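Local coordinates for protein probable transcriptional regulator (Rhodococcus jostii, PDB 3ON2) that is of unknown function but probably acts as a TetR-family transcriptional regulator that binds DNA through a helix-turn-helix motif, at residues A82-A86 with R87-A91; A179-D182 with E183-A187. All coordinates share one frame; numbering follows the deposited sequence.

Contact 1 (A82-A86 with R87-A91); sequences AESHA and RARFA
Ala88 CB sits over one face of the His85 imidazole, a CH-pi contact with its carbon 3.7 Å from the ring centroid and 20° off the normal. His85 is the N-cap residue of helix 86-103. With CG between the backbone N and the carbonyl carbon (chi1 68°), its ring folds back over the first turn instead of swinging away from it. Glu83 fixes the ring's rotation from the loop: His85 NE2 donates to Glu83 OE1 at 3.0 Å, nearly in the ring plane but to the anti side of the carboxylate. At the other ring nitrogen, ND1, sits water 2, which also accepts from the amide of Arg87 and so occupies one of the N-H groups at the helix start.

Backbone bonds begin the helix, Arg89 N to His85 O at 3.1 Å and Phe90 N to Ala86 O at 2.9 Å. A further link to the loop runs through water 1, which accepts from Arg89 NE and lies 2.8 Å from Glu83 O, to which it probably donates.

The apolar part is small: Phe90 CE1 lies 4.2 Å from Ala86 CB, on the side where both meet Ala142 of helix 122-144. The Phe90 ring also packs on Ile138 and meets Trp193 edge-to-face. Replacing Phe90 with an alanine would probably open a gap beside Ala86 and Ile138 and leave Trp193 without that partner.

The turn after helix 56-81 thus leads into helix 86-103, which packs against helices 122-144 and 181-196; Arg89 forms a salt bridge to Glu141 on the former, Arg87 one to Asp190 on the latter.

Contact 2 (A179-D182 with E183-A187); sequences APVD and EVVTA
Asp182 O takes the backbone N-H of Thr186 at 3.1 Å, the donor tilted 30° from the carbonyl plane, while Thr186 OG1 lies 3.0 Å from the same oxygen. The threonine hydroxyl is turned back along the helix because OG1 stands anti to the carbonyl carbon, beside its own backbone N (chi1 -61°). One residue earlier, Val185 N reaches Val181 O at 2.9 Å in an almost straight bond of 178°.

This is the N-terminal end of helix 181-196, in the TetR-like C-terminal region, with Pro180 as N-cap residue. Its ring offers the first amides no side-chain acceptor; its carbonyl oxygen starts the helical bonding, receiving Val184 N at 3.2 Å and, weakly, Glu183 N. Glu183 bends back over the proline, its extended chain passing obliquely across the ring so that OE1 comes 3.7 Å from Pro180 CD.

Ala179 CB meets the CG2 branch of Val184 at 3.7 Å, ahead of the first turn. Val181 and Val185 lie side by side and point the same way, their CG2 methyls 4.1 Å apart, and both pack on Ile167 of helix 153-172 and Val98 of helix 86-103.

In the fold
Both contacts are surface contacts at helix starts, each with a single buried residue: Ala86 in contact 1, Val185 in contact 2. Their centres are 18 Å apart and their nearest atoms about 5 Å, without touching. The helices they open, 86-103 and 181-196, pack on each other, so the two ends belong to one helical bundle. Beyond that they turn to different neighbours, contact 1 to helix 122-144 and contact 2 to helix 153-172. Contact 1 is the more polar, with a histidine-carboxylate pair, two waters and arginines bridged to other helices; contact 2 relies on backbone bonds and a valine face. Phe90 also approaches a bound polyether, probably from the crystallisation liquor.

Contact 1 (A82-A86 with R87-A91)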
loop_
_atom_site.group_PDB
_atom_site.type_symbol
_atom_site.label_atom_id
_atom_site.label_comp_id
_atom_site.label_asym_id
_atom_site.label_seq_id
_atom_site.Cartn_x
_atom_site.Cartn_y
_atom_site.Cartn_z
ATOM N N ALA A 82 -13.106 -4.621 11.958
ATOM C CA ALA A 82 -13.416 -3.640 12.984
ATOM C C ALA A 82 -14.917 -3.467 13.148
ATOM O O ALA A 82 -15.713 -3.791 12.252
ATOM C CB ALA A 82 -12.761 -2.290 12.637
ATOM N N GLU A 83 -15.288 -2.944 14.304
ATOM C CA GLU A 83 -16.654 -2.495 14.544
ATOM C C GLU A 83 -17.158 -1.561 13.445
ATOM O O GLU A 83 -16.370 -0.894 12.766
ATOM C CB GLU A 83 -16.730 -1.832 15.909
ATOM C CG GLU A 83 -16.781 -2.857 17.040
ATOM C CD GLU A 83 -16.427 -2.284 18.393
ATOM O OE1 GLU A 83 -16.034 -1.104 18.463
ATOM O OE2 GLU A 83 -16.540 -3.022 19.393
ATOM N N SER A 84 -18.480 -1.568 13.264
ATOM C CA SER A 84 -19.175 -0.746 12.272
ATOM C C SER A 84 -19.526 0.596 12.866
ATOM O O SER A 84 -20.716 0.940 12.976
ATOM C CB SER A 84 -20.493 -1.398 11.842
ATOM O OG SER A 84 -20.251 -2.589 11.127
ATOM N N HIS A 85 -18.517 1.337 13.292
ATOM C CA HIS A 85 -18.696 2.732 13.618
ATOM C C HIS A 85 -17.425 3.474 13.199
ATOM O O HIS A 85 -16.348 2.883 13.169
ATOM C CB HIS A 85 -19.124 2.948 15.087
ATOM C CG HIS A 85 -18.080 2.606 16.102
ATOM N ND1 HIS A 85 -17.169 3.528 16.572
ATOM C CD2 HIS A 85 -17.840 1.463 16.788
ATOM C CE1 HIS A 85 -16.387 2.960 17.476
ATOM N NE2 HIS A 85 -16.774 1.705 17.625
ATOM N N ALA A 86 -17.584 4.746 12.833
ATOM C CA ALA A 86 -16.514 5.523 12.201
ATOM C C ALA A 86 -15.224 5.571 13.014
ATOM O O ALA A 86 -14.140 5.377 12.453
ATOM C CB ALA A 86 -16.990 6.940 11.835
ATOM N N ARG A 87 -15.321 5.815 14.319
ATOM C CA ARG A 87 -14.102 5.942 15.124
ATOM C C ARG A 87 -13.248 4.678 15.052
ATOM O O ARG A 87 -12.024 4.764 14.911
ATOM C CB ARG A 87 -14.383 6.338 16.584
ATOM C CG ARG A 87 -13.106 6.485 17.346
ATOM C CD ARG A 87 -13.225 7.089 18.715
ATOM N NE ARG A 87 -11.895 7.534 19.140
ATOM C CZ ARG A 87 -11.646 8.221 20.259
ATOM N NH1 ARG A 87 -12.650 8.558 21.071
ATOM N NH2 ARG A 87 -10.395 8.581 20.559
ATOM N N ALA A 88 -13.901 3.516 15.116
ATOM C CA ALA A 88 -13.230 2.200 14.978
ATOM C C ALA A 88 -12.622 1.976 13.593
ATOM O O ALA A 88 -11.520 1.439 13.476
ATOM C CB ALA A 88 -14.179 1.075 15.314
ATOM N N ARG A 89 -13.344 2.389 12.555
ATOM C CA ARG A 89 -12.860 2.228 11.191
ATOM C C ARG A 89 -11.650 3.099 10.925
ATOM O O ARG A 89 -10.727 2.664 10.248
ATOM C CB ARG A 89 -13.941 2.596 10.180
ATOM C CG ARG A 89 -15.040 1.593 10.133
ATOM C CD ARG A 89 -16.106 1.996 9.138
ATOM N NE ARG A 89 -17.027 0.884 8.992
ATOM C CZ ARG A 89 -17.820 0.679 7.947
ATOM N NH1 ARG A 89 -17.835 1.520 6.910
ATOM N NH2 ARG A 89 -18.604 -0.376 7.955
ATOM N N PHE A 90 -11.685 4.344 11.402
ATOM C CA PHE A 90 -10.551 5.270 11.227
ATOM C C PHE A 90 -9.323 4.692 11.894
ATOM O O PHE A 90 -8.256 4.660 11.299
ATOM C CB PHE A 90 -10.843 6.645 11.843
ATOM C CG PHE A 90 -11.722 7.552 10.998
ATOM C CD1 PHE A 90 -12.769 7.051 10.224
ATOM C CD2 PHE A 90 -11.536 8.930 11.048
ATOM C CE1 PHE A 90 -13.593 7.908 9.500
ATOM C CE2 PHE A 90 -12.359 9.796 10.317
ATOM C CZ PHE A 90 -13.379 9.282 9.534
ATOM N N ALA A 91 -9.483 4.237 13.136
ATOM C CA ALA A 91 -8.404 3.585 13.868
ATOM C C ALA A 91 -7.879 2.329 13.156
ATOM O O ALA A 91 -6.661 2.130 13.051
ATOM C CB ALA A 91 -8.832 3.263 15.318
HETATM O O HOH W 1 -16.440 -1.454 10.002
HETATM O O HOH W 2 -17.963 6.506 15.903
#

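Contact 2 (A179-D182 with E183-A187)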
loop_
_atom_site.group_PDB
_atom_site.type_symbol
_atom_site.label_atom_id
_atom_site.label_comp_id
_atom_site.label_asym_id
_atom_site.label_seq_id
_atom_site.Cartn_x
_atom_site.Cartn_y
_atom_site.Cartn_z
ATOM N N ALA A 179 9.822 5.421 20.862
ATOM C CA ALA A 179 8.365 5.395 21.049
ATOM C C ALA A 179 7.810 4.252 20.196
ATOM O O ALA A 179 8.113 4.180 18.997
ATOM C CB ALA A 179 7.727 6.718 20.667
ATOM N N PRO A 180 7.059 3.323 20.819
ATOM C CA PRO A 180 6.605 2.164 20.073
ATOM C C PRO A 180 5.674 2.644 18.943
ATOM O O PRO A 180 4.798 3.482 19.168
ATOM C CB PRO A 180 5.845 1.346 21.122
ATOM C CG PRO A 180 6.390 1.803 22.452
ATOM C CD PRO A 180 6.658 3.265 22.241
ATOM N N VAL A 181 5.894 2.179 17.726
ATOM C CA VAL A 181 5.070 2.668 16.610
ATOM C C VAL A 181 3.557 2.567 16.901
ATOM O O VAL A 181 2.801 3.489 16.590
ATOM C CB VAL A 181 5.469 2.040 15.240
ATOM C CG1 VAL A 181 5.322 0.548 15.230
ATOM C CG2 VAL A 181 4.627 2.644 14.112
ATOM N N ASP A 182 3.128 1.458 17.494
ATOM C CA ASP A 182 1.707 1.232 17.790
ATOM C C ASP A 182 1.128 2.362 18.669
ATOM O O ASP A 182 -0.005 2.815 18.446
ATOM C CB ASP A 182 1.519 -0.161 18.440
ATOM C CG ASP A 182 0.043 -0.564 18.614
ATOM O OD1 ASP A 182 -0.681 -0.723 17.594
ATOM O OD2 ASP A 182 -0.379 -0.767 19.779
ATOM N N GLU A 183 1.914 2.827 19.646
ATOM C CA GLU A 183 1.500 3.924 20.537
ATOM C C GLU A 183 1.421 5.266 19.813
ATOM O O GLU A 183 0.574 6.086 20.126
ATOM C CB GLU A 183 2.444 4.040 21.737
ATOM C CG GLU A 183 2.377 2.825 22.715
ATOM C CD GLU A 183 3.187 3.031 23.991
ATOM O OE1 GLU A 183 3.638 4.165 24.260
ATOM O OE2 GLU A 183 3.367 2.044 24.739
ATOM N N VAL A 184 2.306 5.487 18.851
ATOM C CA VAL A 184 2.331 6.751 18.098
ATOM C C VAL A 184 1.150 6.778 17.120
ATOM O O VAL A 184 0.468 7.796 17.001
ATOM C CB VAL A 184 3.686 6.932 17.344
ATOM C CG1 VAL A 184 3.712 8.215 16.487
ATOM C CG2 VAL A 184 4.809 6.986 18.327
ATOM N N VAL A 185 0.906 5.666 16.433
ATOM C CA VAL A 185 -0.294 5.541 15.575
ATOM C C VAL A 185 -1.585 5.855 16.361
ATOM O O VAL A 185 -2.421 6.657 15.923
ATOM C CB VAL A 185 -0.377 4.131 14.898
ATOM C CG1 VAL A 185 -1.727 3.925 14.168
ATOM C CG2 VAL A 185 0.781 3.928 13.935
ATOM N N THR A 186 -1.717 5.250 17.537
ATOM C CA THR A 186 -2.918 5.441 18.384
ATOM C C THR A 186 -3.069 6.876 18.835
ATOM O O THR A 186 -4.168 7.428 18.744
ATOM C CB THR A 186 -2.923 4.490 19.610
ATOM O OG1 THR A 186 -2.922 3.149 19.124
ATOM C CG2 THR A 186 -4.190 4.669 20.431
ATOM N N ALA A 187 -1.962 7.507 19.254
ATOM C CA ALA A 187 -2.043 8.901 19.683
ATOM C C ALA A 187 -2.459 9.779 18.495
ATOM O O ALA A 187 -3.317 10.661 18.633
ATOM C CB ALA A 187 -0.714 9.374 20.268
#